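Local structure of aspartate aminotransferase (Giardia lamblia, 3MEB) at residues Gly250-Asp255 / Met345-Val350; Ile134-Leu139 / Lys164-Leu169. The protein probably catalyses the pyridoxal 5'-phosphate-dependent transfer of an amino group from L-aspartate to 2-oxoglutarate, giving oxaloacetate and L-glutamate, and works as a homodimer. All coordinates share one frame; numbering follows the deposited sequence.

Interaction 1: Gly250-Asp255 / Met345-Val350. With EDO (1,2-ethanediol), chain K.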
ATOM      1  N   GLY A 250       4.690 -16.191  23.930  1.00 20.18           N
ATOM      2  CA  GLY A 250       3.924 -17.263  23.233  1.00 19.55           C
ATOM      3  C   GLY A 250       2.393 -17.246  23.410  1.00 18.98           C
ATOM      4  O   GLY A 250       1.690 -18.073  22.820  1.00 18.48           O
ATOM      5  N   SER A 251       1.893 -16.287  24.203  1.00 18.27           N
ATOM      6  CA  SER A 251       0.455 -16.068  24.455  1.00 17.27           C
ATOM      7  C   SER A 251       0.030 -14.710  23.945  1.00 16.58           C
ATOM      8  O   SER A 251       0.606 -13.700  24.372  1.00 15.27           O
ATOM      9  CB  SER A 251       0.171 -16.082  25.960  1.00 17.64           C
ATOM     10  OG  SER A 251      -0.939 -15.243  26.294  1.00 18.15           O
ATOM     11  N   PHE A 252      -0.998 -14.674  23.080  1.00 15.50           N
ATOM     12  CA  PHE A 252      -1.502 -13.415  22.544  1.00 14.87           C
ATOM     13  C   PHE A 252      -1.910 -12.465  23.605  1.00 14.76           C
ATOM     14  O   PHE A 252      -1.595 -11.275  23.530  1.00 15.36           O
ATOM     15  CB  PHE A 252      -2.689 -13.630  21.601  1.00 15.17           C
ATOM     16  CG  PHE A 252      -2.282 -13.666  20.175  1.00 13.17           C
ATOM     17  CD1 PHE A 252      -2.576 -12.625  19.318  1.00 13.63           C
ATOM     18  CD2 PHE A 252      -1.521 -14.724  19.717  1.00 13.00           C
ATOM     19  CE1 PHE A 252      -2.117 -12.657  17.996  1.00 12.36           C
ATOM     20  CE2 PHE A 252      -1.081 -14.758  18.415  1.00 12.61           C
ATOM     21  CZ  PHE A 252      -1.382 -13.734  17.561  1.00 11.37           C
ATOM     22  N   GLU A 253      -2.649 -12.966  24.581  1.00 14.03           N
ATOM     23  CA  GLU A 253      -3.129 -12.112  25.659  1.00 13.76           C
ATOM     24  C   GLU A 253      -1.968 -11.465  26.384  1.00 12.82           C
ATOM     25  O   GLU A 253      -1.928 -10.228  26.544  1.00 12.78           O
ATOM     26  CB  GLU A 253      -3.973 -12.890  26.668  1.00 14.31           C
ATOM     27  CG  GLU A 253      -4.391 -12.030  27.866  1.00 17.06           C
ATOM     28  CD  GLU A 253      -5.209 -12.794  28.911  1.00 21.41           C
ATOM     29  OE1 GLU A 253      -5.414 -14.024  28.746  1.00 23.11           O
ATOM     30  OE2 GLU A 253      -5.643 -12.143  29.894  1.00 22.92           O
ATOM     31  N   ALA A 254      -1.022 -12.290  26.824  1.00 10.71           N
ATOM     32  CA  ALA A 254       0.097 -11.758  27.566  1.00  9.68           C
ATOM     33  C   ALA A 254       0.899 -10.812  26.690  1.00  8.12           C
ATOM     34  O   ALA A 254       1.286  -9.733  27.129  1.00  9.10           O
ATOM     35  CB  ALA A 254       0.988 -12.888  28.141  1.00  9.05           C
ATOM     36  N   ASP A 255       1.166 -11.165  25.448  1.00  6.99           N
ATOM     37  CA  ASP A 255       1.976 -10.254  24.655  1.00  6.55           C
ATOM     38  C   ASP A 255       1.319  -8.865  24.442  1.00  6.43           C
ATOM     39  O   ASP A 255       2.016  -7.900  24.153  1.00  8.90           O
ATOM     40  CB  ASP A 255       2.413 -10.914  23.355  1.00  6.76           C
ATOM     41  CG  ASP A 255       3.364 -12.088  23.574  1.00  6.36           C
ATOM     42  OD1 ASP A 255       3.815 -12.286  24.715  1.00  7.30           O
ATOM     43  OD2 ASP A 255       3.674 -12.809  22.607  1.00  6.77           O
ATOM     44  N   MET A 345      -6.636 -23.318  15.904  1.00  3.72           N
ATOM     45  CA  MET A 345      -5.544 -23.802  15.073  1.00  3.65           C
ATOM     46  C   MET A 345      -4.474 -22.720  14.933  1.00  3.54           C
ATOM     47  O   MET A 345      -3.290 -22.990  15.106  1.00  3.30           O
ATOM     48  CB  MET A 345      -6.057 -24.233  13.696  1.00  4.01           C
ATOM     49  CG  MET A 345      -4.982 -24.879  12.795  1.00  4.80           C
ATOM     50  SD  MET A 345      -5.617 -25.333  11.173  1.00  4.16           S
ATOM     51  CE  MET A 345      -6.799 -26.631  11.637  1.00  3.44           C
ATOM     52  N   PHE A 346      -4.895 -21.506  14.623  1.00  2.35           N
ATOM     53  CA  PHE A 346      -3.969 -20.368  14.564  1.00  2.34           C
ATOM     54  C   PHE A 346      -3.136 -20.234  15.827  1.00  2.00           C
ATOM     55  O   PHE A 346      -1.908 -20.117  15.765  1.00  2.00           O
ATOM     56  CB  PHE A 346      -4.731 -19.088  14.345  1.00  2.52           C
ATOM     57  CG  PHE A 346      -3.882 -17.859  14.493  1.00  3.25           C
ATOM     58  CD1 PHE A 346      -2.832 -17.617  13.617  1.00  4.81           C
ATOM     59  CD2 PHE A 346      -4.126 -16.969  15.499  1.00  2.08           C
ATOM     60  CE1 PHE A 346      -2.033 -16.478  13.769  1.00  4.86           C
ATOM     61  CE2 PHE A 346      -3.348 -15.849  15.646  1.00  4.53           C
ATOM     62  CZ  PHE A 346      -2.292 -15.612  14.769  1.00  4.33           C
ATOM     63  N   TYR A 347      -3.792 -20.238  16.980  1.00  2.00           N
ATOM     64  CA  TYR A 347      -3.053 -20.093  18.248  1.00  2.00           C
ATOM     65  C   TYR A 347      -2.025 -21.201  18.466  1.00  2.00           C
ATOM     66  O   TYR A 347      -0.925 -20.928  18.964  1.00  2.00           O
ATOM     67  CB  TYR A 347      -3.995 -20.083  19.443  1.00  2.15           C
ATOM     68  CG  TYR A 347      -4.902 -18.892  19.650  1.00  3.05           C
ATOM     69  CD1 TYR A 347      -4.552 -17.592  19.227  1.00  6.26           C
ATOM     70  CD2 TYR A 347      -6.102 -19.045  20.352  1.00  5.59           C
ATOM     71  CE1 TYR A 347      -5.405 -16.504  19.475  1.00  4.74           C
ATOM     72  CE2 TYR A 347      -6.951 -17.951  20.596  1.00  5.60           C
ATOM     73  CZ  TYR A 347      -6.587 -16.703  20.167  1.00  5.57           C
ATOM     74  OH  TYR A 347      -7.444 -15.659  20.430  1.00  6.26           O
ATOM     75  N   ASP A 348      -2.410 -22.452  18.167  1.00  2.00           N
ATOM     76  CA  ASP A 348      -1.516 -23.615  18.218  1.00  2.00           C
ATOM     77  C   ASP A 348      -0.325 -23.441  17.244  1.00  2.19           C
ATOM     78  O   ASP A 348       0.820 -23.767  17.567  1.00  2.00           O
ATOM     79  CB  ASP A 348      -2.252 -24.918  17.798  1.00  2.45           C
ATOM     80  CG  ASP A 348      -3.369 -25.343  18.773  1.00  5.18           C
ATOM     81  OD1 ASP A 348      -3.472 -24.808  19.874  1.00 10.11           O
ATOM     82  OD2 ASP A 348      -4.147 -26.265  18.450  1.00 10.54           O
ATOM     83  N   ASN A 349      -0.615 -22.903  16.054  1.00  2.00           N
ATOM     84  CA  ASN A 349       0.394 -22.719  15.021  1.00  2.00           C
ATOM     85  C   ASN A 349       1.477 -21.713  15.457  1.00  2.00           C
ATOM     86  O   ASN A 349       2.674 -21.960  15.288  1.00  2.00           O
ATOM     87  CB  ASN A 349      -0.240 -22.187  13.727  1.00  2.00           C
ATOM     88  CG  ASN A 349      -1.103 -23.209  12.975  1.00  2.00           C
ATOM     89  OD1 ASN A 349      -1.879 -22.795  12.095  1.00  2.00           O
ATOM     90  ND2 ASN A 349      -0.990 -24.503  13.289  1.00  2.00           N
ATOM     91  N   VAL A 350       1.053 -20.584  16.009  1.00  2.00           N
ATOM     92  CA  VAL A 350       1.965 -19.568  16.546  1.00  2.00           C
ATOM     93  C   VAL A 350       2.824 -20.154  17.713  1.00  2.20           C
ATOM     94  O   VAL A 350       4.034 -19.934  17.756  1.00  2.91           O
ATOM     95  CB  VAL A 350       1.182 -18.319  16.962  1.00  2.00           C
ATOM     96  CG1 VAL A 350       2.093 -17.209  17.550  1.00  3.46           C
ATOM     97  CG2 VAL A 350       0.403 -17.753  15.746  1.00  2.00           C
TER
HETATM   98  C1  EDO K 508      -4.196 -17.231  23.685  1.00 34.64           C
HETATM   99  O1  EDO K 508      -3.921 -15.932  24.241  1.00 33.50           O
HETATM  100  C2  EDO K 508      -3.485 -17.398  22.348  1.00 35.40           C
HETATM  101  O2  EDO K 508      -2.041 -17.389  22.432  1.00 34.77           O
HETATM  102  O   HOH W   1      -0.613 -18.606  20.275  1.00  3.20           O

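Interaction 2: Ile134-Leu139 / Lys164-Leu169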
ATOM      1  N   ILE A 134       0.897   5.965   8.259  1.00  2.00           N
ATOM      2  CA  ILE A 134      -0.386   6.674   8.382  1.00  2.00           C
ATOM      3  C   ILE A 134      -0.584   7.217   9.800  1.00  2.00           C
ATOM      4  O   ILE A 134      -1.085   8.341   9.973  1.00  2.00           O
ATOM      5  CB  ILE A 134      -1.590   5.788   7.960  1.00  2.00           C
ATOM      6  CG1 ILE A 134      -1.525   5.507   6.455  1.00  2.00           C
ATOM      7  CG2 ILE A 134      -2.940   6.480   8.304  1.00  2.00           C
ATOM      8  CD1 ILE A 134      -1.721   6.759   5.565  1.00  2.00           C
ATOM      9  N   GLY A 135      -0.128   6.453  10.791  1.00  2.00           N
ATOM     10  CA  GLY A 135      -0.246   6.863  12.181  1.00  2.00           C
ATOM     11  C   GLY A 135       0.711   8.012  12.529  1.00  2.00           C
ATOM     12  O   GLY A 135       0.312   8.998  13.173  1.00  2.00           O
ATOM     13  N   PHE A 136       1.942   7.945  12.026  1.00  2.00           N
ATOM     14  CA  PHE A 136       2.895   9.077  12.164  1.00  2.00           C
ATOM     15  C   PHE A 136       2.336  10.368  11.539  1.00  2.00           C
ATOM     16  O   PHE A 136       2.375  11.473  12.147  1.00  2.45           O
ATOM     17  CB  PHE A 136       4.238   8.733  11.512  1.00  2.00           C
ATOM     18  CG  PHE A 136       5.104   7.787  12.298  1.00  2.18           C
ATOM     19  CD1 PHE A 136       4.597   6.991  13.322  1.00  5.94           C
ATOM     20  CD2 PHE A 136       6.451   7.651  11.970  1.00  3.19           C
ATOM     21  CE1 PHE A 136       5.422   6.091  13.997  1.00  4.84           C
ATOM     22  CE2 PHE A 136       7.259   6.751  12.640  1.00  3.39           C
ATOM     23  CZ  PHE A 136       6.747   5.978  13.645  1.00  3.47           C
ATOM     24  N   GLU A 137       1.845  10.254  10.309  1.00  2.00           N
ATOM     25  CA  GLU A 137       1.266  11.381   9.613  1.00  2.00           C
ATOM     26  C   GLU A 137      -0.005  11.863  10.314  1.00  2.00           C
ATOM     27  O   GLU A 137      -0.241  13.071  10.424  1.00  2.00           O
ATOM     28  CB  GLU A 137       0.946  11.028   8.155  1.00  2.13           C
ATOM     29  CG  GLU A 137       0.230  12.120   7.387  1.00  2.00           C
ATOM     30  CD  GLU A 137      -0.163  11.681   5.991  1.00  2.00           C
ATOM     31  OE1 GLU A 137      -0.731  10.557   5.808  1.00  2.00           O
ATOM     32  OE2 GLU A 137       0.054  12.486   5.067  1.00  2.90           O
ATOM     33  N   PHE A 138      -0.797  10.936  10.823  1.00  2.05           N
ATOM     34  CA  PHE A 138      -2.021  11.296  11.572  1.00  2.00           C
ATOM     35  C   PHE A 138      -1.684  12.260  12.719  1.00  2.00           C
ATOM     36  O   PHE A 138      -2.317  13.285  12.904  1.00  2.00           O
ATOM     37  CB  PHE A 138      -2.681  10.018  12.091  1.00  2.00           C
ATOM     38  CG  PHE A 138      -3.928  10.244  12.928  1.00  2.05           C
ATOM     39  CD1 PHE A 138      -5.177  10.278  12.328  1.00  2.00           C
ATOM     40  CD2 PHE A 138      -3.849  10.336  14.303  1.00  2.00           C
ATOM     41  CE1 PHE A 138      -6.354  10.452  13.100  1.00  3.47           C
ATOM     42  CE2 PHE A 138      -5.017  10.526  15.084  1.00  2.00           C
ATOM     43  CZ  PHE A 138      -6.270  10.584  14.476  1.00  2.00           C
ATOM     44  N   LEU A 139      -0.671  11.916  13.494  1.00  2.31           N
ATOM     45  CA  LEU A 139      -0.288  12.735  14.633  1.00  2.00           C
ATOM     46  C   LEU A 139       0.430  14.001  14.211  1.00  2.00           C
ATOM     47  O   LEU A 139       0.223  15.064  14.835  1.00  2.16           O
ATOM     48  CB  LEU A 139       0.573  11.915  15.614  1.00  2.47           C
ATOM     49  CG  LEU A 139      -0.122  10.733  16.310  1.00  3.06           C
ATOM     50  CD1 LEU A 139       0.852   9.917  17.131  1.00  2.88           C
ATOM     51  CD2 LEU A 139      -1.318  11.231  17.155  1.00  3.02           C
ATOM     52  N   LYS A 164      10.183  10.614   6.235  1.00  2.00           N
ATOM     53  CA  LYS A 164       9.292  11.006   5.142  1.00  2.00           C
ATOM     54  C   LYS A 164       8.084  11.836   5.654  1.00  2.34           C
ATOM     55  O   LYS A 164       7.614  12.718   4.912  1.00  2.71           O
ATOM     56  CB  LYS A 164       8.844   9.771   4.329  1.00  2.00           C
ATOM     57  CG  LYS A 164       7.682  10.056   3.334  1.00  3.59           C
ATOM     58  CD  LYS A 164       7.467   8.921   2.321  1.00  3.68           C
ATOM     59  CE  LYS A 164       6.206   9.176   1.476  1.00  2.47           C
ATOM     60  NZ  LYS A 164       6.068   8.244   0.325  1.00  2.00           N
ATOM     61  N   VAL A 165       7.595  11.586   6.890  1.00  2.11           N
ATOM     62  CA  VAL A 165       6.440  12.333   7.420  1.00  2.15           C
ATOM     63  C   VAL A 165       6.867  13.689   8.024  1.00  4.04           C
ATOM     64  O   VAL A 165       6.255  14.711   7.756  1.00  2.96           O
ATOM     65  CB  VAL A 165       5.609  11.509   8.431  1.00  2.93           C
ATOM     66  CG1 VAL A 165       4.482  12.357   9.120  1.00  2.00           C
ATOM     67  CG2 VAL A 165       4.985  10.259   7.710  1.00  2.05           C
ATOM     68  N   PHE A 166       7.927  13.690   8.816  1.00  4.81           N
ATOM     69  CA  PHE A 166       8.220  14.843   9.685  1.00  5.41           C
ATOM     70  C   PHE A 166       9.319  15.695   9.092  1.00  6.17           C
ATOM     71  O   PHE A 166       9.354  16.887   9.354  1.00  5.64           O
ATOM     72  CB  PHE A 166       8.691  14.391  11.055  1.00  5.62           C
ATOM     73  CG  PHE A 166       7.614  13.826  11.946  1.00  6.75           C
ATOM     74  CD1 PHE A 166       7.017  14.614  12.923  1.00  8.26           C
ATOM     75  CD2 PHE A 166       7.223  12.511  11.823  1.00  6.80           C
ATOM     76  CE1 PHE A 166       6.036  14.102  13.758  1.00  7.88           C
ATOM     77  CE2 PHE A 166       6.261  11.975  12.653  1.00  6.50           C
ATOM     78  CZ  PHE A 166       5.654  12.766  13.626  1.00  6.21           C
ATOM     79  N   ASN A 167      10.181  15.082   8.272  1.00  7.80           N
ATOM     80  CA  ASN A 167      11.450  15.685   7.811  1.00 10.03           C
ATOM     81  C   ASN A 167      12.422  15.781   8.989  1.00 11.51           C
ATOM     82  O   ASN A 167      12.360  16.730   9.781  1.00 12.25           O
ATOM     83  CB  ASN A 167      11.238  17.046   7.114  1.00 10.08           C
ATOM     84  CG  ASN A 167      12.539  17.648   6.516  1.00 10.25           C
ATOM     85  OD1 ASN A 167      13.617  17.597   7.118  1.00 10.04           O
ATOM     86  ND2 ASN A 167      12.410  18.280   5.345  1.00 10.48           N
ATOM     87  N   LYS A 168      13.297  14.770   9.088  1.00 13.47           N
ATOM     88  CA  LYS A 168      14.374  14.699  10.079  1.00 15.49           C
ATOM     89  C   LYS A 168      15.105  15.990  10.319  1.00 16.00           C
ATOM     90  O   LYS A 168      15.521  16.238  11.442  1.00 17.84           O
ATOM     91  CB  LYS A 168      15.468  13.702   9.660  1.00 15.87           C
ATOM     92  CG  LYS A 168      15.198  12.280  10.041  1.00 18.70           C
ATOM     93  CD  LYS A 168      16.491  11.541  10.457  1.00 22.19           C
ATOM     94  CE  LYS A 168      17.433  11.248   9.309  1.00 22.98           C
ATOM     95  NZ  LYS A 168      18.057   9.925   9.562  1.00 22.05           N
ATOM     96  N   LEU A 169      15.338  16.767   9.272  1.00 16.39           N
ATOM     97  CA  LEU A 169      16.212  17.940   9.399  1.00 16.84           C
ATOM     98  C   LEU A 169      15.475  19.176   9.907  1.00 16.62           C
ATOM     99  O   LEU A 169      16.083  19.998  10.616  1.00 17.39           O
ATOM    100  CB  LEU A 169      16.911  18.254   8.070  1.00 17.13           C
ATOM    101  CG  LEU A 169      18.149  17.416   7.715  1.00 19.08           C
ATOM    102  CD1 LEU A 169      17.880  15.915   7.824  1.00 20.40           C
ATOM    103  CD2 LEU A 169      18.606  17.779   6.307  1.00 20.71           C
TER

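Interaction 1: Gly250-Asp255 / Met345-Val350
Phe252, in the first turn of the short helix 252-255, faces Tyr347 of the long helix 340-370, their CA atoms 8.1 Å apart, so side chains and small molecules bridge the backbones. The contact packs the short helix that follows strand 237-242 on the long one. The Phe252 ring reaches across into an aromatic cluster with Phe346 and Tyr347. Its CZ meets the rim of the Phe346 ring near that ring's plane, 3.5 Å from Phe346 CE2, and the two planes are inclined at 64°. Phe346 CG lies anti to the backbone N (chi1 171°), which swings the ring's CE2 and CZ toward Phe252. Tyr347 CE1 lies over one face of the Phe252 ring, whereas Val350 CG1 comes to its edge, 4.1 Å from Phe252 CE2. A 1,2-ethanediol, probably from the crystallisation liquor, lies between the two segments: its C2 sits over the centre of the Tyr347 ring, 3.2 Å above the plane. Its O2 accepts from Phe252 N at 3.0 Å and its O1 from Glu253 N, both at the helix start, where Ser251 OG, as N-cap, accepts from Ala254 N in a nearly straight bond (172°). One water joins O2 of the diol to Tyr347 O, donating to the latter at 2.7 Å. Farther out, Phe346 stacks on Phe279 and touches Ala71 of helix 70-81, while Leu106 and Phe105 of helix 97-108 pack on Phe252 and Tyr347, respectively.

Interaction 2: Ile134-Leu139 / Lys164-Leu169
Val165, near the end of helix 157-166, packs against the backbone of Glu137 on helix 127-142, a helix-helix contact in the pyridoxal-phosphate-binding domain of this class I aminotransferase, beside its mixed seven-stranded sheet. The helices come close, with the CA atoms of Val165 and Glu137 5.7 Å apart. From CB, which points at the facing helix, Val165 forks into two methyls. CG1, anti to the backbone N (chi1 173°), presses on the main chain, 3.4 Å from Glu137 CA and 3.6 Å from Glu137 N. CG1 also meets Glu137 CB at 3.9 Å, while CG2 reaches Phe136 CB at 4.2 Å. Phe166 widens the apolar patch: its CE2 lies 4.0 Å from Phe136 CB, and its CZ is near Phe136 O. The Phe136 ring itself leads away from helix 157-166 and meets Phe148 and Phe239 edge-to-face, tying the helix to strands 148-151 and 237-242. Glu137, extended beyond CG, carries its carboxylate out of this patch; its OE1 accepts from Gln317 NE2 and forms a salt bridge with Lys164 of the second subunit, so the contact borders the dimer interface. Beyond helix 157-166 the chain leaves helical angles at Asn167, which has positive phi; its OD1 accepts from Leu169 N at 2.9 Å, an Asx turn, with the donor in the carbonyl plane.

How the interactions relate
Interaction 2 comes first along the chain and closes before interaction 1 opens. Their centres lie 32 Å apart on opposite sides of the chain's centre, and about 18 Å separates their nearest atoms, so they do not touch. Interaction 2 pairs helices 127-142 and 157-166 beside the mixed sheet and next to the second subunit; interaction 1 joins the short helix 252-255, which follows strand 237-242 of that sheet, to the long helix 340-370, and no other subunit touches it. Bound pyridoxal phosphate lies about 9 Å from the side chain of Phe136 and about 13 Å from that of Phe252, so both contacts lie outside the cofactor pocket.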